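Local coordinates for putative secreted glycosylhydrolase (Parabacteroides distasonis ATCC 8503, PDB 3IMM), which is probably a secreted glycoside hydrolase related to the 3-keto-disaccharide hydrolases, with a concanavalin-like fold, at residues Y105-A110 / T155-G160; K96-C101 / D162-L167; K13-A18 / W25-G30; N5-L10 / E50-F55; V115-K118 / W122-M125. One frame throughout, in Å; residues are numbered along the deposited sequence.

In the fold
From the N terminus, 5-10 opens contact 4. Contact 3 comes next, opening at 13-18 and closing at 25-30 within the larger loop that contact 4 closes at 50-55. The second half is a concentric set. Segment 96-101 opens contact 2, 105-110 opens contact 1, and contact 5 (115-118 with 122-125) closes first. Contact 1 then closes at 155-160 and contact 2 at 162-167. No loops cross. Contacts 4 and 5 share the six-stranded sheet, where strands 49-57 and 122-130 are neighbours. Contacts 1 and 2 touch each other and join the two long loops before strands 122-130 and 179-182. Contact 3 ties an early loop to the hairpin 25-34.

Contact 1: residues Y105-A110 / T155-G160; sequences YGHLGA and TKNPDG
Two long connections of a concanavalin-like beta sandwich meet here, as Asn157 reaches over to Gly106 and His107. Asn157 is the first residue of a type I beta turn that ends at Gly160, with Gly160 N bonded back to Asn157 O. Its CG is anti to the carbonyl carbon (chi1 -73°), which sends the amide across to the 105-110 loop. There Asn157 ND2 donates to Gly106 O at 3.0 Å. The acceptor lies close to the amide plane, but the donor stands above the plane of the Gly106 carbonyl and misses its lone pairs. The His107 ring and the Asn157 amide are turned 67° apart. The His107 ring is held within its own segment: His107 ND1 donates in the ring plane to Tyr105 O at 2.8 Å. Two waters widen the join. One links His107 O to Asp159 N, and the other links Gly109 N to Asp159 OD2. Beyond the two loops, Asn157 ND2 also bonds Ser161 OG, and Asn157 OD1 bonds Trp151 NE1. With bonds on both nitrogen and oxygen, the amide cannot easily flip, although Asn157 OD1 lies 3.1 Å from His107 O, acceptor against acceptor.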
# COMPACT_ATOMS: atom_id res chain seq x y z
N TYR A 105 4.43 5.45 3.00
CA TYR A 105 5.13 5.03 4.17
C TYR A 105 6.56 5.52 4.11
O TYR A 105 7.24 5.36 3.10
CB TYR A 105 5.14 3.51 4.41
CG TYR A 105 5.99 3.18 5.59
CD1 TYR A 105 5.50 3.40 6.86
CD2 TYR A 105 7.32 2.75 5.45
CE1 TYR A 105 6.30 3.19 7.98
CE2 TYR A 105 8.11 2.53 6.57
CZ TYR A 105 7.58 2.73 7.83
OH TYR A 105 8.31 2.52 8.95
N GLY A 106 7.00 6.10 5.20
CA GLY A 106 8.38 6.62 5.31
C GLY A 106 8.71 7.90 4.57
O GLY A 106 9.85 8.42 4.70
N HIS A 107 7.72 8.45 3.85
CA HIS A 107 7.95 9.52 2.88
C HIS A 107 7.02 10.73 2.94
O HIS A 107 7.47 11.88 2.76
CB HIS A 107 7.97 8.93 1.46
CG HIS A 107 9.14 8.02 1.23
ND1 HIS A 107 9.14 6.69 1.60
CD2 HIS A 107 10.36 8.28 0.71
CE1 HIS A 107 10.32 6.17 1.30
NE2 HIS A 107 11.08 7.11 0.76
N LEU A 108 5.73 10.49 3.17
CA LEU A 108 4.73 11.55 3.11
C LEU A 108 3.50 11.20 3.93
O LEU A 108 2.90 10.14 3.75
CB LEU A 108 4.33 11.81 1.64
CG LEU A 108 3.31 12.93 1.40
CD1 LEU A 108 3.94 14.35 1.74
CD2 LEU A 108 2.78 12.82 -0.04
N GLY A 109 3.13 12.11 4.83
CA GLY A 109 1.95 11.96 5.66
C GLY A 109 0.65 12.17 4.90
O GLY A 109 0.64 12.76 3.80
N ALA A 110 -0.44 11.69 5.49
CA ALA A 110 -1.79 11.98 4.99
C ALA A 110 -2.18 13.36 5.50
O ALA A 110 -1.61 13.84 6.48
CB ALA A 110 -2.78 10.92 5.43
N THR A 155 17.41 10.26 2.31
CA THR A 155 17.55 10.31 3.77
C THR A 155 16.59 11.33 4.45
O THR A 155 16.22 11.16 5.63
CB THR A 155 19.04 10.57 4.19
OG1 THR A 155 19.49 11.82 3.68
CG2 THR A 155 20.00 9.50 3.63
N LYS A 156 16.17 12.36 3.71
CA LYS A 156 15.32 13.38 4.29
C LYS A 156 14.13 13.70 3.39
O LYS A 156 14.27 13.83 2.18
CB LYS A 156 16.14 14.64 4.58
CG LYS A 156 15.49 15.55 5.61
CD LYS A 156 16.37 16.80 5.91
CE LYS A 156 15.53 17.87 6.55
NZ LYS A 156 16.26 19.06 7.00
N ASN A 157 12.95 13.78 3.99
CA ASN A 157 11.70 14.02 3.25
C ASN A 157 11.49 15.49 3.05
O ASN A 157 11.94 16.30 3.87
CB ASN A 157 10.50 13.46 4.02
CG ASN A 157 10.44 11.96 4.00
OD1 ASN A 157 10.50 11.33 2.93
ND2 ASN A 157 10.32 11.35 5.19
N PRO A 158 10.75 15.86 1.99
CA PRO A 158 10.39 17.26 1.82
C PRO A 158 9.73 17.90 3.04
O PRO A 158 9.88 19.09 3.26
CB PRO A 158 9.41 17.22 0.64
CG PRO A 158 9.82 16.05 -0.15
CD PRO A 158 10.20 15.03 0.90
N ASP A 159 9.02 17.13 3.83
CA ASP A 159 8.45 17.64 5.10
C ASP A 159 9.44 17.72 6.28
O ASP A 159 9.07 18.14 7.36
CB ASP A 159 7.19 16.85 5.48
CG ASP A 159 7.50 15.49 6.13
OD1 ASP A 159 8.69 15.09 6.26
OD2 ASP A 159 6.54 14.81 6.51
N GLY A 160 10.69 17.33 6.05
CA GLY A 160 11.76 17.50 7.06
C GLY A 160 12.07 16.28 7.92
O GLY A 160 13.08 16.26 8.62
O HOH W 1 7.54 14.70 3.01
O HOH W 2 3.99 14.70 5.61

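Contact 2: residues K96-C101 / D162-L167; sequences KPYEKC and DIPSWL
Tyr98 and Pro164 approach from opposite directions, and the phenol end of the tyrosine arrives beside the proline ring. Tyr98 OH lies 3.8 Å from Pro164 CG. The proline meets the phenol obliquely. Asp162 contributes its backbone at the ring edge, near the ring plane, with Asp162 O 3.7 Å from Tyr98 CE2. Its carboxylate is reached through one water, which is 2.9 Å from Tyr98 OH and donates to Asp162 OD1 at 3.0 Å. The tyrosine holds CG between its backbone N and carbonyl carbon (chi1 64°), and this aims the ring out of its own loop toward 162-167. The chain turns tightly here: residues 97-99 form a 3-10 segment, and Glu99 OE1 accepts from Lys96 N at 3.1 Å, met from above the carboxylate plane. Across the contact, Pro164 begins a type I beta turn ending at Leu167. Both loops lie outside the strands of the beta sandwich, one before strand 122-130 and the other before strand 179-182. The turn brings the Trp166 ring under Pro164, with Pro164 CB 3.4 Å above the indole plane and over its centre. One face of the Tyr98 ring carries Lys96 CB, offset toward the rim. Tyr105 packs against Tyr98 edge-to-face, and its side chain also touches Trp166.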
# COMPACT_ATOMS: atom_id res chain seq x y z
N LYS A 96 4.14 8.91 13.66
CA LYS A 96 4.69 9.80 12.63
C LYS A 96 3.62 9.95 11.56
O LYS A 96 2.88 9.02 11.33
CB LYS A 96 5.99 9.22 12.04
CG LYS A 96 7.16 9.10 13.00
N PRO A 97 3.49 11.13 10.94
CA PRO A 97 2.50 11.27 9.86
C PRO A 97 2.59 10.24 8.75
O PRO A 97 1.56 9.86 8.20
CB PRO A 97 2.75 12.67 9.30
CG PRO A 97 3.45 13.41 10.35
CD PRO A 97 4.17 12.41 11.24
N TYR A 98 3.80 9.79 8.39
CA TYR A 98 3.95 8.79 7.30
C TYR A 98 3.60 7.35 7.71
O TYR A 98 3.69 6.42 6.90
CB TYR A 98 5.33 8.87 6.64
CG TYR A 98 6.58 8.54 7.49
CD1 TYR A 98 6.65 7.39 8.27
CD2 TYR A 98 7.73 9.34 7.42
CE1 TYR A 98 7.81 7.06 9.01
CE2 TYR A 98 8.89 9.02 8.16
CZ TYR A 98 8.91 7.88 8.94
OH TYR A 98 10.04 7.56 9.63
N GLU A 99 3.21 7.18 8.98
CA GLU A 99 2.72 5.90 9.49
C GLU A 99 1.20 5.82 9.50
O GLU A 99 0.65 4.77 9.79
CB GLU A 99 3.24 5.63 10.90
CG GLU A 99 4.74 5.64 10.98
CD GLU A 99 5.25 5.34 12.38
OE1 GLU A 99 4.69 5.90 13.37
OE2 GLU A 99 6.21 4.56 12.47
N LYS A 100 0.52 6.90 9.14
CA LYS A 100 -0.93 6.94 9.15
C LYS A 100 -1.52 6.32 7.90
O LYS A 100 -0.86 6.21 6.87
CB LYS A 100 -1.41 8.40 9.23
CG LYS A 100 -0.89 9.17 10.42
CD LYS A 100 -1.10 8.43 11.72
CE LYS A 100 -0.65 9.30 12.90
NZ LYS A 100 -0.52 8.48 14.11
N CYS A 101 -2.80 5.96 8.00
CA CYS A 101 -3.46 5.25 6.89
C CYS A 101 -3.56 6.15 5.67
O CYS A 101 -4.00 7.30 5.79
CB CYS A 101 -4.83 4.76 7.33
SG CYS A 101 -5.50 3.55 6.23
N ASP A 162 13.08 12.34 8.80
CA ASP A 162 14.12 11.45 8.25
C ASP A 162 13.45 10.22 7.66
O ASP A 162 12.51 9.70 8.23
CB ASP A 162 15.20 11.09 9.28
CG ASP A 162 14.64 10.38 10.48
OD1 ASP A 162 13.91 11.05 11.24
OD2 ASP A 162 14.96 9.18 10.69
N ILE A 163 13.96 9.78 6.50
CA ILE A 163 13.53 8.55 5.85
C ILE A 163 14.20 7.37 6.56
O ILE A 163 15.41 7.40 6.76
CB ILE A 163 13.91 8.54 4.33
CG1 ILE A 163 13.15 9.67 3.57
CG2 ILE A 163 13.60 7.17 3.74
CD1 ILE A 163 13.81 10.14 2.28
N PRO A 164 13.44 6.32 6.90
CA PRO A 164 14.06 5.16 7.57
C PRO A 164 15.27 4.66 6.81
O PRO A 164 15.28 4.66 5.58
CB PRO A 164 12.96 4.14 7.57
CG PRO A 164 11.71 4.90 7.54
CD PRO A 164 12.00 6.12 6.70
N SER A 165 16.28 4.24 7.55
CA SER A 165 17.53 3.82 6.95
C SER A 165 17.35 2.72 5.90
O SER A 165 18.09 2.66 4.92
CB SER A 165 18.47 3.40 8.04
OG SER A 165 19.66 2.91 7.46
N TRP A 166 16.33 1.88 6.07
CA TRP A 166 16.07 0.77 5.14
C TRP A 166 15.40 1.18 3.81
O TRP A 166 15.15 0.31 2.94
CB TRP A 166 15.27 -0.35 5.83
CG TRP A 166 13.89 0.03 6.33
CD1 TRP A 166 12.73 -0.03 5.64
CD2 TRP A 166 13.55 0.49 7.65
NE1 TRP A 166 11.69 0.38 6.42
CE2 TRP A 166 12.17 0.71 7.66
CE3 TRP A 166 14.29 0.76 8.82
CZ2 TRP A 166 11.50 1.16 8.79
CZ3 TRP A 166 13.62 1.21 9.93
CH2 TRP A 166 12.25 1.40 9.91
N LEU A 167 15.15 2.48 3.63
CA LEU A 167 14.56 3.00 2.37
C LEU A 167 15.46 4.06 1.73
O LEU A 167 15.06 5.21 1.61
CB LEU A 167 13.16 3.58 2.65
CG LEU A 167 12.16 2.69 3.39
CD1 LEU A 167 10.94 3.43 3.80
CD2 LEU A 167 11.82 1.52 2.51
O HOH W 3 11.18 9.89 10.91

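Contact 3: residues K13-A18 / W25-G30; sequences KNLENA and WSETDG
Leu15 and Glu27 make most of this contact, their side chains passing side by side and heading opposite ways. The apolar part is leucine on the aliphatic stem of the glutamate, with Leu15 CD1 4.2 Å from Glu27 CG. Leu15 CD2 lies against the carboxylate carbon, Glu27 CD, at 4.0 Å, and Leu15 CD1 comes within 4.3 Å of Ser26 CA on the strand backbone. Glu27 is extended beyond CG (chi2 176°), and this lays its chain alongside the leucine and carries the carboxylate on to the loop. The polar part is indirect. A water accepts from Leu15 N at 3.0 Å and donates to Glu27 OE2 at 3.0 Å. The other oxygen, Glu27 OE1, sits 3.5 Å from Asn14 CA. Within the loop, Lys13 N donates to Glu16 OE2 at 2.8 Å, and a type I beta turn runs from Leu15 to Ala18. Asn14 and Leu15 both have positive phi. Strand 25-28 pairs with strand 31-34 in a hairpin of its own. Leu15, Trp25 and Glu27 all touch Leu32 of that partner strand. Tyr20 lies against both Leu15 and Trp25, and Trp25 also packs on Ile40 of strand 40-42, which lies next to the edge strand 18-19 in the five-stranded sheet.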
# COMPACT_ATOMS: atom_id res chain seq x y z
N LYS A 13 -9.28 -14.38 -11.17
CA LYS A 13 -10.11 -15.25 -10.32
C LYS A 13 -9.24 -16.32 -9.71
O LYS A 13 -8.31 -16.84 -10.34
CB LYS A 13 -11.19 -15.91 -11.14
CG LYS A 13 -12.02 -14.97 -11.98
CD LYS A 13 -12.79 -15.77 -13.05
CE LYS A 13 -14.25 -15.92 -12.70
NZ LYS A 13 -14.92 -14.56 -12.70
N ASN A 14 -9.54 -16.65 -8.46
CA ASN A 14 -8.83 -17.69 -7.71
C ASN A 14 -7.31 -17.47 -7.65
O ASN A 14 -6.53 -18.43 -7.63
CB ASN A 14 -9.16 -19.06 -8.32
CG ASN A 14 -10.64 -19.26 -8.49
OD1 ASN A 14 -11.42 -18.91 -7.59
ND2 ASN A 14 -11.04 -19.74 -9.65
N LEU A 15 -6.93 -16.19 -7.63
CA LEU A 15 -5.55 -15.76 -7.57
C LEU A 15 -4.69 -16.29 -8.75
O LEU A 15 -3.47 -16.30 -8.67
CB LEU A 15 -4.94 -16.08 -6.18
CG LEU A 15 -5.74 -15.56 -4.95
CD1 LEU A 15 -5.16 -16.03 -3.60
CD2 LEU A 15 -5.85 -14.05 -4.96
N GLU A 16 -5.35 -16.62 -9.86
CA GLU A 16 -4.67 -17.20 -11.04
C GLU A 16 -3.58 -16.30 -11.60
O GLU A 16 -2.61 -16.80 -12.19
CB GLU A 16 -5.70 -17.48 -12.14
CG GLU A 16 -6.40 -16.20 -12.66
CD GLU A 16 -7.65 -16.46 -13.48
OE1 GLU A 16 -7.78 -17.55 -14.07
OE2 GLU A 16 -8.48 -15.53 -13.57
N ASN A 17 -3.73 -14.98 -11.42
CA ASN A 17 -2.76 -14.00 -11.92
C ASN A 17 -1.83 -13.43 -10.87
O ASN A 17 -1.21 -12.39 -11.11
CB ASN A 17 -3.49 -12.86 -12.65
CG ASN A 17 -4.31 -13.36 -13.79
OD1 ASN A 17 -3.97 -14.36 -14.40
ND2 ASN A 17 -5.42 -12.68 -14.10
N ALA A 18 -1.66 -14.15 -9.76
CA ALA A 18 -0.77 -13.75 -8.69
C ALA A 18 0.37 -14.74 -8.44
O ALA A 18 0.22 -15.95 -8.67
CB ALA A 18 -1.55 -13.55 -7.39
N TRP A 25 -1.42 -17.20 1.49
CA TRP A 25 -2.47 -16.32 0.99
C TRP A 25 -3.61 -17.12 0.48
O TRP A 25 -3.41 -18.06 -0.27
CB TRP A 25 -1.95 -15.47 -0.15
CG TRP A 25 -1.10 -14.33 0.33
CD1 TRP A 25 0.24 -14.32 0.42
CD2 TRP A 25 -1.56 -13.06 0.79
NE1 TRP A 25 0.66 -13.11 0.91
CE2 TRP A 25 -0.43 -12.32 1.16
CE3 TRP A 25 -2.82 -12.46 0.91
CZ2 TRP A 25 -0.52 -11.00 1.62
CZ3 TRP A 25 -2.91 -11.17 1.40
CH2 TRP A 25 -1.76 -10.44 1.73
N SER A 26 -4.81 -16.72 0.87
CA SER A 26 -6.03 -17.41 0.41
C SER A 26 -7.26 -16.49 0.47
O SER A 26 -7.34 -15.53 1.26
CB SER A 26 -6.27 -18.68 1.22
OG SER A 26 -6.70 -18.36 2.52
N GLU A 27 -8.19 -16.77 -0.40
CA GLU A 27 -9.50 -16.15 -0.37
C GLU A 27 -10.55 -16.99 0.40
O GLU A 27 -10.76 -18.18 0.07
CB GLU A 27 -10.00 -15.94 -1.80
CG GLU A 27 -9.12 -15.06 -2.65
CD GLU A 27 -9.60 -14.98 -4.08
OE1 GLU A 27 -9.80 -16.05 -4.75
OE2 GLU A 27 -9.79 -13.83 -4.54
N THR A 28 -11.23 -16.36 1.37
CA THR A 28 -12.28 -17.00 2.17
C THR A 28 -13.52 -16.14 2.00
O THR A 28 -13.50 -14.94 2.32
CB THR A 28 -11.91 -17.07 3.67
OG1 THR A 28 -10.75 -17.89 3.83
CG2 THR A 28 -13.09 -17.62 4.55
N ASP A 29 -14.58 -16.72 1.43
CA ASP A 29 -15.83 -15.99 1.23
C ASP A 29 -15.63 -14.69 0.46
O ASP A 29 -16.29 -13.67 0.73
CB ASP A 29 -16.46 -15.69 2.59
CG ASP A 29 -16.87 -16.93 3.37
OD1 ASP A 29 -17.05 -18.05 2.79
OD2 ASP A 29 -17.02 -16.76 4.59
N GLY A 30 -14.72 -14.72 -0.52
CA GLY A 30 -14.48 -13.56 -1.36
C GLY A 30 -13.53 -12.52 -0.77
O GLY A 30 -13.37 -11.43 -1.33
O HOH W 4 -8.47 -13.60 -7.22

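Contact 4: residues N5-L10 / E50-F55; sequences NKWKPL and ELDLDF
Trp7 reaches Glu50 and Asp52, and Leu10 reaches Leu51, across a strand that lies between them. Strand 8-9 is at the edge of the six-stranded sheet, and strand 191-200 separates it from strand 49-57. The two strands are not paired directly; side chains of 5-10 meet side chains and one backbone carbonyl of 50-55.

The apolar part is a leucine pair, with Leu10 CD2 3.8 Å from Leu51 CD1. Both side chains place CG anti to the backbone N (chi1 178° in Leu10 and 173° in Leu51), and they cross obliquely. Leu51 also touches Val65 of the other sheet, so this pair faces the interior of the sandwich.

The second part is an indole against polar groups. Trp7 and Asp52 cross at about a right angle, with ring and carboxylate planes 41° apart. The six-membered ring does the touching. Trp7 CZ3 is 3.5 Å from Glu50 O, Trp7 CH2 is 3.6 Å from Asp52 OD1, and the same CH2 is 3.9 Å from Glu50 CG. Both oxygens approach the ring obliquely.

Charges complete the surroundings. Asp52 OD1 forms a salt bridge with Arg126 NE, and Glu50 OE2 forms one with Arg199 NE. Lys197 makes a cation-pi contact with Trp7.

The chemistry is that of a tryptophan set beside two acids whose arginine partners lie outside both segments. The arginines balance the acids' charge, and the indole may shield part of them from solvent and so favour the pairing. Its C-H groups would be mildly attractive neighbours for the oxygens they meet.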
# COMPACT_ATOMS: atom_id res chain seq x y z
N ASN A 5 -9.31 2.24 -19.32
CA ASN A 5 -10.21 1.23 -19.96
C ASN A 5 -11.29 0.63 -19.00
O ASN A 5 -12.13 1.37 -18.48
CB ASN A 5 -9.36 0.13 -20.64
N LYS A 6 -11.28 -0.69 -18.79
CA LYS A 6 -12.20 -1.35 -17.84
C LYS A 6 -11.49 -1.99 -16.66
O LYS A 6 -10.30 -2.33 -16.74
CB LYS A 6 -13.01 -2.43 -18.53
CG LYS A 6 -14.13 -1.90 -19.42
CD LYS A 6 -14.78 -3.04 -20.19
CE LYS A 6 -15.45 -2.54 -21.49
NZ LYS A 6 -16.42 -1.43 -21.23
N TRP A 7 -12.24 -2.19 -15.57
CA TRP A 7 -11.70 -2.76 -14.33
C TRP A 7 -11.49 -4.23 -14.53
O TRP A 7 -12.33 -4.88 -15.14
CB TRP A 7 -12.70 -2.62 -13.18
CG TRP A 7 -12.93 -1.24 -12.68
CD1 TRP A 7 -14.06 -0.48 -12.85
CD2 TRP A 7 -12.03 -0.46 -11.90
NE1 TRP A 7 -13.90 0.72 -12.21
CE2 TRP A 7 -12.66 0.77 -11.64
CE3 TRP A 7 -10.73 -0.66 -11.43
CZ2 TRP A 7 -12.04 1.80 -10.91
CZ3 TRP A 7 -10.12 0.36 -10.70
CH2 TRP A 7 -10.78 1.58 -10.47
N LYS A 8 -10.41 -4.75 -14.01
CA LYS A 8 -10.28 -6.20 -13.86
C LYS A 8 -9.76 -6.53 -12.45
O LYS A 8 -9.02 -5.71 -11.83
CB LYS A 8 -9.33 -6.77 -14.92
CG LYS A 8 -7.86 -6.55 -14.59
CD LYS A 8 -6.92 -6.98 -15.72
CE LYS A 8 -5.48 -6.61 -15.37
NZ LYS A 8 -4.42 -6.99 -16.35
N PRO A 9 -10.14 -7.71 -11.95
CA PRO A 9 -9.59 -8.17 -10.70
C PRO A 9 -8.05 -8.22 -10.78
O PRO A 9 -7.49 -8.74 -11.75
CB PRO A 9 -10.21 -9.56 -10.55
CG PRO A 9 -10.68 -9.93 -11.87
CD PRO A 9 -11.10 -8.70 -12.51
N LEU A 10 -7.39 -7.64 -9.80
CA LEU A 10 -5.94 -7.50 -9.87
C LEU A 10 -5.26 -8.87 -9.99
O LEU A 10 -4.25 -9.00 -10.66
CB LEU A 10 -5.42 -6.77 -8.63
CG LEU A 10 -3.92 -6.56 -8.50
CD1 LEU A 10 -3.36 -5.64 -9.65
CD2 LEU A 10 -3.56 -6.03 -7.07
N GLU A 50 -5.02 3.00 -12.01
CA GLU A 50 -5.67 3.19 -10.74
C GLU A 50 -6.07 1.84 -10.16
O GLU A 50 -6.65 0.95 -10.86
CB GLU A 50 -6.85 4.16 -10.82
CG GLU A 50 -7.89 3.86 -11.79
CD GLU A 50 -8.91 4.99 -11.90
OE1 GLU A 50 -8.92 5.89 -11.06
OE2 GLU A 50 -9.69 4.97 -12.86
N LEU A 51 -5.71 1.69 -8.88
CA LEU A 51 -5.93 0.48 -8.13
C LEU A 51 -6.99 0.81 -7.08
O LEU A 51 -6.87 1.79 -6.37
CB LEU A 51 -4.60 0.03 -7.50
CG LEU A 51 -4.55 -1.15 -6.52
CD1 LEU A 51 -4.83 -2.46 -7.24
CD2 LEU A 51 -3.20 -1.20 -5.78
N ASP A 52 -8.05 -0.01 -7.04
CA ASP A 52 -9.10 0.06 -6.03
C ASP A 52 -9.04 -1.19 -5.17
O ASP A 52 -8.79 -2.32 -5.68
CB ASP A 52 -10.48 0.05 -6.69
CG ASP A 52 -11.08 1.39 -6.80
OD1 ASP A 52 -10.36 2.36 -6.99
OD2 ASP A 52 -12.30 1.46 -6.70
N LEU A 53 -9.31 -1.01 -3.89
CA LEU A 53 -9.42 -2.13 -2.98
C LEU A 53 -10.21 -1.74 -1.75
O LEU A 53 -10.21 -0.58 -1.34
CB LEU A 53 -8.03 -2.60 -2.55
CG LEU A 53 -7.12 -1.64 -1.77
CD1 LEU A 53 -6.24 -2.40 -0.81
CD2 LEU A 53 -6.26 -0.76 -2.69
N ASP A 54 -10.89 -2.72 -1.17
CA ASP A 54 -11.55 -2.57 0.11
C ASP A 54 -10.58 -3.19 1.07
O ASP A 54 -9.87 -4.13 0.69
CB ASP A 54 -12.88 -3.34 0.16
CG ASP A 54 -13.89 -2.88 -0.91
OD1 ASP A 54 -13.71 -1.80 -1.50
OD2 ASP A 54 -14.88 -3.62 -1.16
N PHE A 55 -10.52 -2.66 2.29
CA PHE A 55 -9.84 -3.33 3.37
C PHE A 55 -10.55 -3.11 4.70
O PHE A 55 -11.26 -2.10 4.89
CB PHE A 55 -8.38 -2.89 3.44
CG PHE A 55 -8.19 -1.48 3.85
CD1 PHE A 55 -8.03 -1.16 5.22
CD2 PHE A 55 -8.13 -0.46 2.91
CE1 PHE A 55 -7.83 0.16 5.61
CE2 PHE A 55 -7.95 0.87 3.30
CZ PHE A 55 -7.81 1.18 4.64

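Contact 5: residues V115-K118 / W122-M125; sequences VVKK and WNHM
Lys117 and Asn123 join the end of a loop to the strand it leads into, 122-130, in the six-stranded sheet of the sandwich. The main bond runs from Lys117 N to Asn123 OD1 at 2.9 Å. It is almost straight at 177°, lies in the carbonyl plane and uses a lone pair of the oxygen. Asn123 OD1 also accepts from Asn139 ND2, so two donors hold it. The nitrogen of the same amide is equally well used. Asn123 ND2 donates to Phe55 O on the neighbouring strand 49-57, and to a water at 2.8 Å. That water donates in turn to Lys118 O at 3.3 Å and closes a second bridge between loop and strand. With both ends engaged, the buried amide is fixed in its rotation. Its CG stands anti to the carbonyl carbon (chi1 -58°), an orientation that turns the amide to the loop. The Lys117 and Asn123 side chains run antiparallel alongside one another. The lysine chain is extended beyond CG and lies alongside the strand. Lys117 CD comes to 3.4 Å from Trp122 O, and Lys117 NZ reaches the same oxygen in a weak bond of 3.5 Å. The loop carbonyls have partners too: Val116 O accepts from His88 NE2, and Val115 O from Asn139 ND2. Val116 CG2 packs on the amide, 3.4 Å from Asn123 OD1.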
# COMPACT_ATOMS: atom_id res chain seq x y z
N VAL A 115 -9.29 9.15 9.00
CA VAL A 115 -10.21 8.90 7.88
C VAL A 115 -10.53 7.39 7.78
O VAL A 115 -11.61 6.99 7.36
CB VAL A 115 -9.64 9.45 6.59
CG1 VAL A 115 -10.55 9.15 5.39
CG2 VAL A 115 -9.39 11.00 6.77
N VAL A 116 -9.59 6.54 8.18
CA VAL A 116 -9.81 5.12 8.22
C VAL A 116 -10.86 4.88 9.29
O VAL A 116 -10.94 5.59 10.29
CB VAL A 116 -8.50 4.33 8.55
CG1 VAL A 116 -7.99 4.65 9.94
CG2 VAL A 116 -8.71 2.82 8.39
N LYS A 117 -11.72 3.90 9.04
CA LYS A 117 -12.77 3.56 10.00
C LYS A 117 -12.16 2.73 11.10
O LYS A 117 -10.97 2.37 11.06
CB LYS A 117 -13.91 2.85 9.28
CG LYS A 117 -14.63 3.82 8.38
CD LYS A 117 -15.57 3.13 7.48
CE LYS A 117 -16.37 4.12 6.63
NZ LYS A 117 -17.17 3.35 5.61
N LYS A 118 -12.96 2.44 12.12
CA LYS A 118 -12.49 1.67 13.28
C LYS A 118 -12.37 0.20 12.92
O LYS A 118 -12.98 -0.23 11.96
CB LYS A 118 -13.46 1.87 14.45
CG LYS A 118 -13.33 3.27 15.05
CD LYS A 118 -14.03 3.37 16.38
CE LYS A 118 -13.93 4.78 16.95
NZ LYS A 118 -15.09 5.06 17.85
N TRP A 122 -15.56 -1.84 7.10
CA TRP A 122 -14.93 -1.90 5.78
C TRP A 122 -14.55 -0.53 5.29
O TRP A 122 -15.29 0.44 5.44
CB TRP A 122 -15.77 -2.67 4.75
CG TRP A 122 -15.59 -4.15 4.90
CD1 TRP A 122 -16.36 -4.97 5.65
CD2 TRP A 122 -14.54 -4.97 4.37
NE1 TRP A 122 -15.88 -6.24 5.61
CE2 TRP A 122 -14.77 -6.28 4.82
CE3 TRP A 122 -13.44 -4.72 3.55
CZ2 TRP A 122 -13.93 -7.34 4.48
CZ3 TRP A 122 -12.58 -5.78 3.25
CH2 TRP A 122 -12.83 -7.07 3.70
N ASN A 123 -13.36 -0.47 4.72
CA ASN A 123 -12.83 0.74 4.09
C ASN A 123 -12.68 0.57 2.59
O ASN A 123 -12.65 -0.56 2.07
CB ASN A 123 -11.44 1.10 4.63
CG ASN A 123 -11.44 1.31 6.10
OD1 ASN A 123 -11.62 2.42 6.59
ND2 ASN A 123 -11.27 0.23 6.84
N HIS A 124 -12.58 1.70 1.89
CA HIS A 124 -12.28 1.67 0.47
C HIS A 124 -11.14 2.64 0.19
O HIS A 124 -11.06 3.72 0.79
CB HIS A 124 -13.53 2.01 -0.39
CG HIS A 124 -13.23 2.00 -1.84
ND1 HIS A 124 -12.94 3.15 -2.54
CD2 HIS A 124 -13.07 0.98 -2.70
CE1 HIS A 124 -12.67 2.83 -3.79
NE2 HIS A 124 -12.75 1.53 -3.92
N MSE A 125 -10.22 2.22 -0.68
CA MSE A 125 -9.07 3.02 -1.06
C MSE A 125 -8.87 2.90 -2.56
O MSE A 125 -8.94 1.81 -3.12
CB MSE A 125 -7.81 2.57 -0.31
CG MSE A 125 -6.54 3.21 -0.80
SE MSE A 125 -4.98 2.56 0.21
CE MSE A 125 -5.31 3.63 1.71
O HOH W 5 -11.39 -1.09 9.25